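Local coordinates for pullulanase C protein (PDB 5HJ1) that probably serves as an inner-membrane component of the type II secretion system, its PDZ domain here holding a fatty acid, vaccenic acid, at residues D54-N60 and I83-R89; L17-S21 and A42-R46. All blocks are in the same frame, centred on the assembly; numbering follows the deposited sequence.

How the contacts relate
Both contacts belong to one PDZ domain and reach the same antiparallel sheet, yet their centres lie 14 Å apart and their nearest atoms about 5 Å apart, without touching. Contact 1 is the more deeply buried: two neighbouring strands, 54-59 and 82-89, joined by backbone hydrogen bonds, with a salt bridge at one end. Contact 2 lies at the surface, where the end of a short helix and the start of strand 20-27 meet a loop through apolar side chains and one bridging water. Along the chain, contact 2 closes before contact 1 opens. Vaccenic acid relates them, since Tyr19, Leu20 and Leu44 of contact 2 and Ile83 and Leu85 of contact 1 all line its pocket.

Contact 1 (D54-N60 and I83-R89); sequences DLAIALN and ITLTVER
A classic beta bulge interrupts this antiparallel strand pair: Ile57 and Ala58 both face Thr86. Ile57 N donates to Thr86 O at 2.9 Å, and Ala58 N reaches the same Thr86 O in a weak bond of 3.3 Å. Ile57, with phi/psi of -119/-16, leaves the extended conformation, and the register shifts by one residue. The axes of the two short strand segments come within 4.5 Å, their N-to-C directions 136° apart. Before the bulge, Leu55 and Glu88 form a hydrogen-bonded pair (Leu55 N to Glu88 O 3.1 Å, Glu88 N to Leu55 O 2.7 Å), followed by the non-hydrogen-bonded pair Ala56-Val87 with CA atoms 4.3 Å apart. Beyond it, Thr86 N donates to Ala58 O at 2.9 Å, and Leu59 and Leu85 form a non-hydrogen-bonded pair with CA atoms 4.8 Å apart. Asn60, at phi/psi 51/41, ends the ladder: Asn60 N bonds Thr84 O at 2.7 Å and, with chi1 in m, Asn60 OD1 accepts from Thr84 N at 2.9 Å. At the other end Asp54 and Arg89 form a bidentate salt bridge, Asp54 OD1 to Arg89 NE 2.8 Å and Asp54 OD2 to Arg89 NH2 2.9 Å. Ala56, Leu59, Leu85 and Val87 share the face on the fatty-acid pocket, where vaccenic acid touches Ala56, Ile83 and Leu85; Leu59 CD1 lies 4.1 Å from Ile83 CD1. On the other face Thr86 OG1 bonds Asp95 and Glu88 pairs with Arg93. In the PDZ domain's antiparallel sheet, strand 30-38 flanks 54-59 and strand 92-99 flanks 82-89; helix 67-77 packs on Leu59 and Ile83.

Contact 2 (L17-S21 and A42-R46); sequences LTYLS and ASLFR. With VCA (vaccenic acid), chain B.
This is a surface contact of apolar side chains and one water, joining the turn from helix 16-19 into strand 20-27 to the loop between strands 30-38 and 54-59. Ala42-Phe45 form a type I beta turn, closed by Phe45 N to Ala42 O at 3.1 Å; within it the CA-to-CB bonds of Ser43 and Leu44 point toward 17-21. With chi1 of Tyr19, Leu20, Leu44 and Phe45 all in m, Tyr19 CB packs 3.6 Å from Leu44 CD1, and Leu20 CD2 lies 3.8 Å from Phe45 CE1, near the plane of that ring. A water bridges the backbones, donating to Tyr19 O at 2.8 Å and accepting from Leu44 N at 2.9 Å. Vaccenic acid C7 lies over one face of the Tyr19 ring; Tyr19 OH is a very short 2.4 Å from O2 of the carboxyl group. Leu20 CD1 lies 3.8 Å from vaccenic acid C14 and Leu44 CD1 3.9 Å from its C9. Tyr19, Leu20 and Leu44 thus form part of this PDZ domain's vaccenic acid pocket, the two leucines beside the hydrocarbon tail.

Contact 1 (D54-N60 and I83-R89)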
loop_
_atom_site.group_PDB
_atom_site.type_symbol
_atom_site.label_atom_id
_atom_site.label_comp_id
_atom_site.label_asym_id
_atom_site.label_seq_id
_atom_site.Cartn_x
_atom_site.Cartn_y
_atom_site.Cartn_z
ATOM N N ASP A 54 7.552 -2.008 6.041
ATOM C CA ASP A 54 6.226 -2.522 6.281
ATOM C C ASP A 54 5.764 -3.342 5.057
ATOM O O ASP A 54 6.146 -3.098 3.925
ATOM C CB ASP A 54 5.194 -1.347 6.438
ATOM C CG ASP A 54 5.059 -0.816 7.839
ATOM O OD1 ASP A 54 5.503 -1.494 8.810
ATOM O OD2 ASP A 54 4.450 0.247 7.963
ATOM N N LEU A 55 4.913 -4.326 5.326
ATOM C CA LEU A 55 4.323 -5.183 4.281
ATOM C C LEU A 55 2.865 -4.883 4.134
ATOM O O LEU A 55 2.099 -5.230 5.062
ATOM C CB LEU A 55 4.573 -6.657 4.604
ATOM C CG LEU A 55 4.095 -7.626 3.534
ATOM C CD1 LEU A 55 5.019 -7.635 2.347
ATOM C CD2 LEU A 55 3.936 -9.074 4.062
ATOM N N ALA A 56 2.493 -4.206 3.059
ATOM C CA ALA A 56 1.077 -3.903 2.769
ATOM C C ALA A 56 0.348 -5.152 2.297
ATOM O O ALA A 56 0.726 -5.784 1.309
ATOM C CB ALA A 56 0.924 -2.813 1.751
ATOM N N ILE A 57 -0.720 -5.496 3.033
ATOM C CA ILE A 57 -1.518 -6.675 2.701
ATOM C C ILE A 57 -3.007 -6.387 2.368
ATOM O O ILE A 57 -3.670 -7.286 1.797
ATOM C CB ILE A 57 -1.397 -7.780 3.801
ATOM C CG1 ILE A 57 -1.943 -7.296 5.102
ATOM C CG2 ILE A 57 0.047 -8.255 3.917
ATOM C CD1 ILE A 57 -2.121 -8.383 6.140
ATOM N N ALA A 58 -3.528 -5.233 2.697
ATOM C CA ALA A 58 -4.927 -4.877 2.358
ATOM C C ALA A 58 -5.040 -3.409 2.083
ATOM O O ALA A 58 -4.342 -2.600 2.691
ATOM C CB ALA A 58 -5.908 -5.320 3.461
ATOM N N LEU A 59 -5.999 -3.069 1.234
ATOM C CA LEU A 59 -6.299 -1.662 0.888
ATOM C C LEU A 59 -7.814 -1.561 1.018
ATOM O O LEU A 59 -8.561 -2.268 0.351
ATOM C CB LEU A 59 -5.852 -1.343 -0.537
ATOM C CG LEU A 59 -6.277 0.027 -1.095
ATOM C CD1 LEU A 59 -5.681 1.196 -0.373
ATOM C CD2 LEU A 59 -5.876 0.134 -2.585
ATOM N N ASN A 60 -8.260 -0.714 1.988
ATOM C CA ASN A 60 -9.706 -0.593 2.284
ATOM C C ASN A 60 -10.376 -1.911 2.521
ATOM O O ASN A 60 -11.499 -2.208 2.077
ATOM C CB ASN A 60 -10.436 0.156 1.192
ATOM C CG ASN A 60 -9.905 1.534 1.018
ATOM O OD1 ASN A 60 -9.713 2.271 2.015
ATOM N ND2 ASN A 60 -9.649 1.918 -0.198
ATOM N N ILE A 83 -8.387 6.644 2.640
ATOM C CA ILE A 83 -8.190 5.245 2.385
ATOM C C ILE A 83 -7.408 4.610 3.488
ATOM O O ILE A 83 -6.667 5.318 4.235
ATOM C CB ILE A 83 -7.462 4.985 1.057
ATOM C CG1 ILE A 83 -6.061 5.651 1.056
ATOM C CG2 ILE A 83 -8.310 5.495 -0.091
ATOM C CD1 ILE A 83 -5.264 5.266 -0.143
ATOM N N THR A 84 -7.609 3.333 3.706
ATOM C CA THR A 84 -6.882 2.669 4.768
ATOM C C THR A 84 -5.996 1.581 4.215
ATOM O O THR A 84 -6.437 0.783 3.366
ATOM C CB THR A 84 -7.853 2.024 5.715
ATOM O OG1 THR A 84 -8.739 3.041 6.242
ATOM C CG2 THR A 84 -7.201 1.298 6.854
ATOM N N LEU A 85 -4.812 1.489 4.755
ATOM C CA LEU A 85 -3.881 0.448 4.398
ATOM C C LEU A 85 -3.686 -0.456 5.614
ATOM O O LEU A 85 -3.551 0.046 6.780
ATOM C CB LEU A 85 -2.524 1.075 4.087
ATOM C CG LEU A 85 -1.562 0.461 3.168
ATOM C CD1 LEU A 85 -2.179 0.053 1.821
ATOM C CD2 LEU A 85 -0.455 1.550 2.956
ATOM N N THR A 86 -3.768 -1.767 5.443
ATOM C CA THR A 86 -3.404 -2.732 6.443
ATOM C C THR A 86 -1.977 -3.214 6.139
ATOM O O THR A 86 -1.742 -3.674 5.026
ATOM C CB THR A 86 -4.342 -3.921 6.477
ATOM O OG1 THR A 86 -5.681 -3.464 6.671
ATOM C CG2 THR A 86 -3.989 -4.860 7.588
ATOM N N VAL A 87 -1.102 -3.082 7.123
ATOM C CA VAL A 87 0.265 -3.569 6.995
ATOM C C VAL A 87 0.566 -4.637 8.040
ATOM O O VAL A 87 -0.069 -4.644 9.104
ATOM C CB VAL A 87 1.305 -2.408 7.118
ATOM C CG1 VAL A 87 1.107 -1.379 6.013
ATOM C CG2 VAL A 87 1.268 -1.770 8.462
ATOM N N GLU A 88 1.492 -5.533 7.717
ATOM C CA GLU A 88 2.011 -6.503 8.684
ATOM C C GLU A 88 3.423 -5.954 9.039
ATOM O O GLU A 88 4.277 -5.545 8.143
ATOM C CB GLU A 88 2.055 -7.858 7.998
ATOM C CG GLU A 88 1.805 -9.036 8.909
ATOM C CD GLU A 88 1.608 -10.302 8.094
ATOM O OE1 GLU A 88 2.568 -10.689 7.400
ATOM O OE2 GLU A 88 0.490 -10.872 8.116
ATOM N N ARG A 89 3.678 -5.892 10.334
ATOM C CA ARG A 89 4.914 -5.316 10.842
ATOM C C ARG A 89 5.354 -6.230 12.015
ATOM O O ARG A 89 4.616 -6.354 12.975
ATOM C CB ARG A 89 4.540 -3.873 11.266
ATOM C CG ARG A 89 5.615 -3.107 12.008
ATOM C CD ARG A 89 4.960 -1.852 12.483
ATOM N NE ARG A 89 4.465 -1.008 11.397
ATOM C CZ ARG A 89 3.757 0.103 11.584
ATOM N NH1 ARG A 89 3.395 0.481 12.823
ATOM N NH2 ARG A 89 3.411 0.842 10.566
#

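Contact 2 (L17-S21 and A42-R46)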
loop_
_atom_site.group_PDB
_atom_site.type_symbol
_atom_site.label_atom_id
_atom_site.label_comp_id
_atom_site.label_asym_id
_atom_site.label_seq_id
_atom_site.Cartn_x
_atom_site.Cartn_y
_atom_site.Cartn_z
ATOM N N LEU A 17 3.661 7.943 -5.390
ATOM C CA LEU A 17 5.012 7.415 -5.485
ATOM C C LEU A 17 6.080 8.422 -5.022
ATOM O O LEU A 17 7.231 8.035 -4.910
ATOM C CB LEU A 17 5.263 6.788 -6.855
ATOM C CG LEU A 17 4.371 5.534 -7.116
ATOM C CD1 LEU A 17 4.577 5.169 -8.587
ATOM C CD2 LEU A 17 4.656 4.386 -6.179
ATOM N N THR A 18 5.691 9.663 -4.810
ATOM C CA THR A 18 6.616 10.605 -4.180
ATOM C C THR A 18 6.761 10.265 -2.697
ATOM O O THR A 18 7.828 10.522 -2.096
ATOM C CB THR A 18 6.109 12.034 -4.297
ATOM O OG1 THR A 18 6.011 12.392 -5.701
ATOM C CG2 THR A 18 7.062 13.027 -3.666
ATOM N N TYR A 19 5.723 9.663 -2.100
ATOM C CA TYR A 19 5.739 9.329 -0.677
ATOM C C TYR A 19 6.139 7.919 -0.390
ATOM O O TYR A 19 6.514 7.612 0.756
ATOM C CB TYR A 19 4.326 9.579 -0.025
ATOM C CG TYR A 19 3.831 10.974 -0.056
ATOM C CD1 TYR A 19 4.189 11.861 0.963
ATOM C CD2 TYR A 19 3.083 11.409 -1.112
ATOM C CE1 TYR A 19 3.675 13.144 1.003
ATOM C CE2 TYR A 19 2.652 12.735 -1.159
ATOM C CZ TYR A 19 2.985 13.563 -0.079
ATOM O OH TYR A 19 2.545 14.894 -0.012
ATOM N N LEU A 20 6.056 7.040 -1.387
ATOM C CA LEU A 20 6.256 5.605 -1.185
ATOM C C LEU A 20 7.088 4.980 -2.245
ATOM O O LEU A 20 6.872 5.283 -3.435
ATOM C CB LEU A 20 4.914 4.835 -1.203
ATOM C CG LEU A 20 3.977 5.121 -0.109
ATOM C CD1 LEU A 20 2.656 4.371 -0.368
ATOM C CD2 LEU A 20 4.550 4.633 1.192
ATOM N N SER A 21 8.035 4.162 -1.858
ATOM C CA SER A 21 8.790 3.237 -2.723
ATOM C C SER A 21 8.164 1.867 -2.465
ATOM O O SER A 21 8.078 1.417 -1.313
ATOM C CB SER A 21 10.222 3.263 -2.303
ATOM O OG SER A 21 11.016 2.527 -3.218
ATOM N N ALA A 42 9.542 11.504 2.828
ATOM C CA ALA A 42 9.384 10.504 3.880
ATOM C C ALA A 42 8.398 10.832 4.977
ATOM O O ALA A 42 8.369 10.182 6.026
ATOM C CB ALA A 42 10.768 10.125 4.452
ATOM N N SER A 43 7.518 11.776 4.686
ATOM C CA SER A 43 6.548 12.278 5.660
ATOM C C SER A 43 5.639 11.270 6.314
ATOM O O SER A 43 5.403 11.430 7.532
ATOM C CB SER A 43 5.637 13.237 4.981
ATOM O OG SER A 43 6.324 14.515 4.761
ATOM N N LEU A 44 5.240 10.219 5.607
ATOM C CA LEU A 44 4.267 9.252 6.128
ATOM C C LEU A 44 4.906 8.297 7.092
ATOM O O LEU A 44 4.193 7.478 7.698
ATOM C CB LEU A 44 3.683 8.462 4.998
ATOM C CG LEU A 44 2.942 9.197 3.879
ATOM C CD1 LEU A 44 2.514 8.217 2.774
ATOM C CD2 LEU A 44 1.859 10.066 4.445
ATOM N N PHE A 45 6.226 8.311 7.248
ATOM C CA PHE A 45 6.968 7.359 8.066
ATOM C C PHE A 45 7.238 7.977 9.417
ATOM O O PHE A 45 8.057 8.899 9.549
ATOM C CB PHE A 45 8.210 6.893 7.315
ATOM C CG PHE A 45 7.903 5.987 6.180
ATOM C CD1 PHE A 45 7.421 6.493 4.954
ATOM C CD2 PHE A 45 7.998 4.608 6.282
ATOM C CE1 PHE A 45 6.990 5.639 3.923
ATOM C CE2 PHE A 45 7.608 3.771 5.242
ATOM C CZ PHE A 45 7.127 4.259 4.076
ATOM N N ARG A 46 6.512 7.512 10.445
ATOM C CA ARG A 46 6.479 8.111 11.756
ATOM C C ARG A 46 5.781 7.114 12.679
ATOM O O ARG A 46 5.219 6.129 12.230
ATOM C CB ARG A 46 5.739 9.426 11.699
ATOM C CG ARG A 46 4.277 9.196 11.224
ATOM C CD ARG A 46 3.554 10.403 10.948
ATOM N NE ARG A 46 3.320 11.110 12.170
ATOM C CZ ARG A 46 2.855 12.366 12.177
ATOM N NH1 ARG A 46 2.561 12.985 11.056
ATOM N NH2 ARG A 46 2.711 13.015 13.300
HETATM O O2 VCA B . 0.766 15.699 1.332
HETATM C C1 VCA B . -0.379 16.123 1.596
HETATM O O1 VCA B . -0.581 17.276 2.044
HETATM C C2 VCA B . -1.555 15.192 1.375
HETATM C C3 VCA B . -2.253 15.513 0.055
HETATM C C4 VCA B . -2.175 14.342 -0.923
HETATM C C5 VCA B . -1.987 13.014 -0.198
HETATM C C6 VCA B . -0.550 12.855 0.271
HETATM C C7 VCA B . -0.264 11.454 0.793
HETATM C C8 VCA B . -0.943 10.351 -0.018
HETATM C C9 VCA B . -0.578 9.002 0.591
HETATM C C10 VCA B . -1.286 7.788 0.000
HETATM C C11 VCA B . -0.934 6.638 0.873
HETATM C C12 VCA B . -1.071 5.364 0.570
HETATM C C13 VCA B . -1.513 4.794 -0.757
HETATM C C14 VCA B . -1.039 3.358 -0.633
HETATM C C15 VCA B . -1.369 2.379 -1.742
HETATM C C16 VCA B . -0.384 1.246 -1.505
HETATM C C17 VCA B . -0.806 -0.078 -2.082
HETATM C C18 VCA B . 0.322 -1.049 -1.798
HETATM O O HOH W 1 6.338 9.232 3.059
#